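Local coordinates for bifunctional thiamine biosynthesis protein ThiDN (Methanocaldococcus jannaschii DSM 2661, PDB 2PHP) that probably phosphorylates hydroxymethylpyrimidine and its phosphate with its N-terminal domain and makes thiamine phosphate with its C-terminal ThiN domain, the part described here, at residues N98-G103 / K179-L184; G103-L108 / P158-L163. All coordinates share one frame; numbering follows the deposited sequence.

Interaction 1: residues N98-G103 / K179-L184; sequences NIKYDG and KIYNTL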
loop_
_atom_site.group_PDB
_atom_site.type_symbol
_atom_site.label_atom_id
_atom_site.label_comp_id
_atom_site.label_asym_id
_atom_site.label_seq_id
_atom_site.Cartn_x
_atom_site.Cartn_y
_atom_site.Cartn_z
ATOM N N ASN B 98 -19.045 7.521 6.874
ATOM C CA ASN B 98 -19.572 8.594 6.040
ATOM C C ASN B 98 -19.445 8.199 4.576
ATOM O O ASN B 98 -18.421 7.655 4.170
ATOM C CB ASN B 98 -18.841 9.914 6.302
ATOM C CG ASN B 98 -17.369 9.866 5.918
ATOM O OD1 ASN B 98 -16.584 9.118 6.506
ATOM N ND2 ASN B 98 -16.990 10.669 4.924
ATOM N N ILE B 99 -20.500 8.447 3.798
ATOM C CA ILE B 99 -20.499 8.125 2.374
ATOM C C ILE B 99 -21.014 9.304 1.555
ATOM O O ILE B 99 -21.604 10.245 2.098
ATOM C CB ILE B 99 -21.361 6.879 2.065
ATOM C CG1 ILE B 99 -22.839 7.184 2.307
ATOM C CG2 ILE B 99 -20.919 5.713 2.942
ATOM C CD1 ILE B 99 -23.745 6.000 1.995
ATOM N N LYS B 100 -20.772 9.257 0.253
ATOM C CA LYS B 100 -21.185 10.333 -0.627
ATOM C C LYS B 100 -22.693 10.593 -0.579
ATOM O O LYS B 100 -23.508 9.670 -0.489
ATOM C CB LYS B 100 -20.739 10.022 -2.050
ATOM C CG LYS B 100 -21.030 11.110 -3.052
ATOM C CD LYS B 100 -20.740 10.620 -4.460
ATOM C CE LYS B 100 -20.883 11.743 -5.476
ATOM N NZ LYS B 100 -20.656 11.216 -6.845
ATOM N N TYR B 101 -23.052 11.870 -0.631
ATOM C CA TYR B 101 -24.444 12.290 -0.585
ATOM C C TYR B 101 -25.088 12.383 -1.964
ATOM O O TYR B 101 -24.417 12.661 -2.949
ATOM C CB TYR B 101 -24.539 13.655 0.090
ATOM C CG TYR B 101 -25.886 14.318 -0.080
ATOM C CD1 TYR B 101 -26.952 14.008 0.769
ATOM C CD2 TYR B 101 -26.096 15.263 -1.084
ATOM C CE1 TYR B 101 -28.187 14.629 0.627
ATOM C CE2 TYR B 101 -27.326 15.890 -1.237
ATOM C CZ TYR B 101 -28.367 15.573 -0.376
ATOM O OH TYR B 101 -29.580 16.216 -0.498
ATOM N N ASP B 102 -26.400 12.168 -2.014
ATOM C CA ASP B 102 -27.171 12.261 -3.256
ATOM C C ASP B 102 -28.654 12.394 -2.904
ATOM O O ASP B 102 -29.230 11.501 -2.285
ATOM C CB ASP B 102 -26.950 11.028 -4.133
ATOM C CG ASP B 102 -27.756 11.077 -5.432
ATOM O OD1 ASP B 102 -29.005 11.141 -5.372
ATOM O OD2 ASP B 102 -27.141 11.047 -6.514
ATOM N N GLY B 103 -29.253 13.520 -3.295
ATOM C CA GLY B 103 -30.657 13.771 -3.002
ATOM C C GLY B 103 -31.624 12.690 -3.465
ATOM O O GLY B 103 -32.495 12.254 -2.704
ATOM N N LYS B 179 -26.345 -0.696 -3.648
ATOM C CA LYS B 179 -27.061 -1.376 -4.725
ATOM C C LYS B 179 -28.143 -0.502 -5.328
ATOM O O LYS B 179 -28.382 -0.542 -6.532
ATOM C CB LYS B 179 -27.653 -2.692 -4.228
ATOM C CG LYS B 179 -26.593 -3.774 -4.105
ATOM C CD LYS B 179 -27.126 -5.046 -3.484
ATOM C CE LYS B 179 -25.997 -6.053 -3.288
ATOM N NZ LYS B 179 -26.439 -7.257 -2.526
ATOM N N ILE B 180 -28.788 0.294 -4.486
ATOM C CA ILE B 180 -29.826 1.200 -4.954
ATOM C C ILE B 180 -29.134 2.255 -5.809
ATOM O O ILE B 180 -29.561 2.556 -6.921
ATOM C CB ILE B 180 -30.551 1.868 -3.763
ATOM C CG1 ILE B 180 -31.333 0.805 -2.984
ATOM C CG2 ILE B 180 -31.448 3.001 -4.253
ATOM C CD1 ILE B 180 -32.055 1.343 -1.762
ATOM N N TYR B 181 -28.037 2.791 -5.287
ATOM C CA TYR B 181 -27.275 3.804 -5.996
ATOM C C TYR B 181 -26.791 3.296 -7.357
ATOM O O TYR B 181 -26.789 4.048 -8.333
ATOM C CB TYR B 181 -26.075 4.243 -5.158
ATOM C CG TYR B 181 -25.325 5.412 -5.745
ATOM C CD1 TYR B 181 -25.904 6.680 -5.796
ATOM C CD2 TYR B 181 -24.032 5.256 -6.240
ATOM C CE1 TYR B 181 -25.213 7.765 -6.323
ATOM C CE2 TYR B 181 -23.325 6.334 -6.764
ATOM C CZ TYR B 181 -23.921 7.581 -6.804
ATOM O OH TYR B 181 -23.230 8.647 -7.311
ATOM N N ASN B 182 -26.375 2.031 -7.426
ATOM C CA ASN B 182 -25.900 1.478 -8.693
ATOM C C ASN B 182 -26.972 1.574 -9.774
ATOM O O ASN B 182 -26.667 1.845 -10.935
ATOM C CB ASN B 182 -25.469 0.013 -8.546
ATOM C CG ASN B 182 -24.185 -0.152 -7.737
ATOM O OD1 ASN B 182 -23.300 0.717 -7.747
ATOM N ND2 ASN B 182 -24.070 -1.284 -7.042
ATOM N N THR B 183 -28.224 1.343 -9.388
ATOM C CA THR B 183 -29.336 1.407 -10.323
ATOM C C THR B 183 -29.494 2.849 -10.794
ATOM O O THR B 183 -29.644 3.102 -11.988
ATOM C CB THR B 183 -30.650 0.929 -9.660
ATOM O OG1 THR B 183 -30.457 -0.382 -9.120
ATOM C CG2 THR B 183 -31.785 0.871 -10.680
ATOM N N LEU B 184 -29.449 3.794 -9.861
ATOM C CA LEU B 184 -29.577 5.202 -10.223
ATOM C C LEU B 184 -28.465 5.579 -11.190
ATOM O O LEU B 184 -28.695 6.262 -12.183
ATOM C CB LEU B 184 -29.464 6.107 -8.996
ATOM C CG LEU B 184 -30.521 6.032 -7.898
ATOM C CD1 LEU B 184 -30.210 7.099 -6.860
ATOM C CD2 LEU B 184 -31.909 6.246 -8.483
HETATM O O HOH W 1 -24.630 10.831 -7.311
#
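Asp102, the N-cap residue of helix 103-109, faces Tyr181 of the C-terminal helix 167-185, and the two illustrate how a single carboxylate can serve two structural elements at once. Its OD1 takes the cap role, accepting a hydrogen bond from the backbone N of Leu105 in the first turn of the helix. OD2 turns to the other helix and lies in the plane of the phenol ring at its edge, 3.8 Å from Tyr181 CE1, with the carboxylate and ring planes 77° apart. Between Asp102 OD2 and Tyr181 OH there are 4.7 Å, too far for a direct bond, and a water closes the gap. Water 1 donates to Asp102 OD2 at 2.6 Å and is hydrogen-bonded to Tyr181 OH at 2.6 Å, the water too lying in the ring plane at its edge. The helix terminus beside the carboxylate would probably favour its negative charge.

With chi1 at -173°, the Tyr181 ring swings away from its backbone nitrogen and toward 98-103. Lys100 reaches over on an extended chain, crossing the tyrosine at about a right angle. Its NZ stays 3.7 Å from Tyr181 OH, a proximity rather than a bond. Leu184 adds a marginal touch, CD1 to Asp102 OD1 at 4.5 Å.

Around this water-mediated link, Tyr181 also packs on Leu105 of helix 103-109 and on Thr28 and Leu29 of a loop, while Leu184 rests on Leu108. The last turns of helix 167-185 thus lie against both the start of helix 103-109 and the segment leading from strand 95-100 into it.

Interaction 2: residues G103-L108 / P158-L163; sequences GGLIKL and PMIRVL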
loop_
_atom_site.group_PDB
_atom_site.type_symbol
_atom_site.label_atom_id
_atom_site.label_comp_id
_atom_site.label_asym_id
_atom_site.label_seq_id
_atom_site.Cartn_x
_atom_site.Cartn_y
_atom_site.Cartn_z
ATOM N N GLY B 103 -29.253 13.520 -3.295
ATOM C CA GLY B 103 -30.657 13.771 -3.002
ATOM C C GLY B 103 -31.624 12.690 -3.465
ATOM O O GLY B 103 -32.495 12.254 -2.704
ATOM N N GLY B 104 -31.474 12.261 -4.715
ATOM C CA GLY B 104 -32.342 11.228 -5.238
ATOM C C GLY B 104 -32.218 9.955 -4.427
ATOM O O GLY B 104 -33.217 9.296 -4.130
ATOM N N LEU B 105 -30.983 9.607 -4.070
ATOM C CA LEU B 105 -30.719 8.402 -3.295
ATOM C C LEU B 105 -31.444 8.477 -1.953
ATOM O O LEU B 105 -32.050 7.499 -1.510
ATOM C CB LEU B 105 -29.211 8.236 -3.087
ATOM C CG LEU B 105 -28.698 7.018 -2.305
ATOM C CD1 LEU B 105 -29.207 5.722 -2.928
ATOM C CD2 LEU B 105 -27.178 7.042 -2.306
ATOM N N ILE B 106 -31.393 9.643 -1.315
ATOM C CA ILE B 106 -32.057 9.846 -0.026
ATOM C C ILE B 106 -33.556 9.514 -0.122
ATOM O O ILE B 106 -34.079 8.751 0.696
ATOM C CB ILE B 106 -31.895 11.307 0.457
ATOM C CG1 ILE B 106 -30.427 11.592 0.807
ATOM C CG2 ILE B 106 -32.790 11.563 1.656
ATOM C CD1 ILE B 106 -29.896 10.796 1.991
ATOM N N LYS B 107 -34.236 10.089 -1.118
ATOM C CA LYS B 107 -35.667 9.831 -1.317
ATOM C C LYS B 107 -35.930 8.339 -1.426
ATOM O O LYS B 107 -36.870 7.823 -0.834
ATOM C CB LYS B 107 -36.179 10.507 -2.594
ATOM C CG LYS B 107 -36.111 12.012 -2.575
ATOM C CD LYS B 107 -36.627 12.598 -3.877
ATOM C CE LYS B 107 -36.471 14.113 -3.891
ATOM N NZ LYS B 107 -36.863 14.695 -5.206
ATOM N N LEU B 108 -35.098 7.649 -2.194
ATOM C CA LEU B 108 -35.253 6.216 -2.369
ATOM C C LEU B 108 -34.946 5.441 -1.097
ATOM O O LEU B 108 -35.304 4.273 -0.988
ATOM C CB LEU B 108 -34.338 5.711 -3.482
ATOM C CG LEU B 108 -34.667 6.127 -4.915
ATOM C CD1 LEU B 108 -33.705 5.452 -5.864
ATOM C CD2 LEU B 108 -36.087 5.718 -5.247
ATOM N N PRO B 158 -21.801 18.035 0.791
ATOM C CA PRO B 158 -22.876 17.326 1.495
ATOM C C PRO B 158 -22.427 15.916 1.904
ATOM O O PRO B 158 -21.477 15.378 1.329
ATOM C CB PRO B 158 -24.018 17.321 0.472
ATOM C CG PRO B 158 -23.310 17.413 -0.847
ATOM C CD PRO B 158 -22.233 18.428 -0.559
HETATM N N MSE B 159 -23.106 15.319 2.883
HETATM C CA MSE B 159 -22.708 13.995 3.359
HETATM C C MSE B 159 -23.833 13.121 3.897
HETATM O O MSE B 159 -24.810 13.620 4.444
HETATM C CB MSE B 159 -21.676 14.142 4.484
HETATM C CG MSE B 159 -20.833 12.898 4.733
HETATM SE SE MSE B 159 -19.559 12.691 3.274
HETATM C CE MSE B 159 -18.701 14.420 3.468
ATOM N N ILE B 160 -23.679 11.809 3.739
ATOM C CA ILE B 160 -24.634 10.850 4.284
ATOM C C ILE B 160 -23.834 10.046 5.304
ATOM O O ILE B 160 -22.782 9.493 4.985
ATOM C CB ILE B 160 -25.179 9.860 3.234
ATOM C CG1 ILE B 160 -26.161 10.564 2.295
ATOM C CG2 ILE B 160 -25.879 8.697 3.946
ATOM C CD1 ILE B 160 -26.606 9.701 1.134
ATOM N N ARG B 161 -24.317 9.998 6.534
ATOM C CA ARG B 161 -23.633 9.251 7.576
ATOM C C ARG B 161 -24.505 8.065 7.999
ATOM O O ARG B 161 -25.653 8.239 8.404
ATOM C CB ARG B 161 -23.330 10.188 8.752
ATOM C CG ARG B 161 -22.580 11.446 8.313
ATOM C CD ARG B 161 -22.471 12.497 9.405
ATOM N NE ARG B 161 -21.776 13.694 8.921
ATOM C CZ ARG B 161 -22.336 14.646 8.176
ATOM N NH1 ARG B 161 -23.619 14.565 7.825
ATOM N NH2 ARG B 161 -21.603 15.665 7.753
ATOM N N VAL B 162 -23.957 6.858 7.864
ATOM C CA VAL B 162 -24.652 5.627 8.218
ATOM C C VAL B 162 -24.191 5.170 9.611
ATOM O O VAL B 162 -22.996 5.013 9.856
ATOM C CB VAL B 162 -24.366 4.516 7.164
ATOM C CG1 VAL B 162 -25.056 3.220 7.550
ATOM C CG2 VAL B 162 -24.841 4.977 5.778
ATOM N N LEU B 163 -25.144 4.974 10.521
ATOM C CA LEU B 163 -24.835 4.562 11.891
ATOM C C LEU B 163 -25.353 3.154 12.178
ATOM O O LEU B 163 -26.210 2.640 11.457
ATOM C CB LEU B 163 -25.456 5.545 12.899
ATOM C CG LEU B 163 -25.065 7.030 12.826
ATOM C CD1 LEU B 163 -25.729 7.683 11.628
ATOM C CD2 LEU B 163 -25.506 7.750 14.094
#
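Ile106 of helix 103-109 and Ile160 of strand 159-164 are the residues whose CA atoms come nearest each other, 8.6 Å apart, a separation that leaves the space between to side chains. What follows is a compact example of a helix packing on a sheet: between these two segments three side chains do the touching.

The two isoleucines reach toward each other tip to tip. Ile106 CD1 lies 3.6 Å from Ile160 CD1 and 3.8 Å from Ile160 CG1, so the helix methyl meets the end of the strand side chain and also the methylene behind it. The CB of Ile106 does not itself point at the strand; CG1 sits beside the backbone N, and a bent chi2 of -65° brings CD1 nearer. Ile160 behaves differently: its CB already faces the helix, and the extended chi2 of 173° carries CD1 on toward the helix.

Leu105 comes in from a second direction. Its CD2 stands 4.4 Å from Ile160 CD1, a looser approach than that of Ile106. The two helix methyls, Leu105 CD2 and Ile106 CD1, are 6.3 Å apart, and the Ile160 methyl touches both, lying to one side of the line between them. Ile160 also packs against Ile99 of strand 95-100 and against Ile147 and Tyr149 of strand 147-150, its two neighbours in the sheet; Tyr149 is a further partner of Ile106. Leu105 reaches on to Ile177 and Tyr181 of helix 167-185.

No hydrogen bond crosses between the two segments, and all three touching residues are buried, with purely hydrocarbon side chains. Any hold of this helix on the strand at this point therefore comes from hydrophobic burial and the fit of methyl groups, which sets distance without the directional demands of a polar bond.

Overall arrangement
Read from the N terminus, the chain runs along strand 95-100 and turns directly into helix 103-109, with Gly103 belonging to both interactions. Interaction 2 then closes a loop of 49 intervening residues, bringing strand 159-164 against that helix. The chain next enters helix 167-185, whose end returns in interaction 1 to the strand-to-helix turn, closing a wider loop of 75 residues that encloses the first. The contacts are therefore nested, their centres only 7 Å apart. Strands 95-100 and 159-164 are antiparallel neighbours in the sheet, with a probable hydrogen bond from Ile99 N to Ile160 O between the contacts. Together they tie strand 95-100 and helix 103-109 to strand 159-164 and helix 167-185 of the ThiN domain.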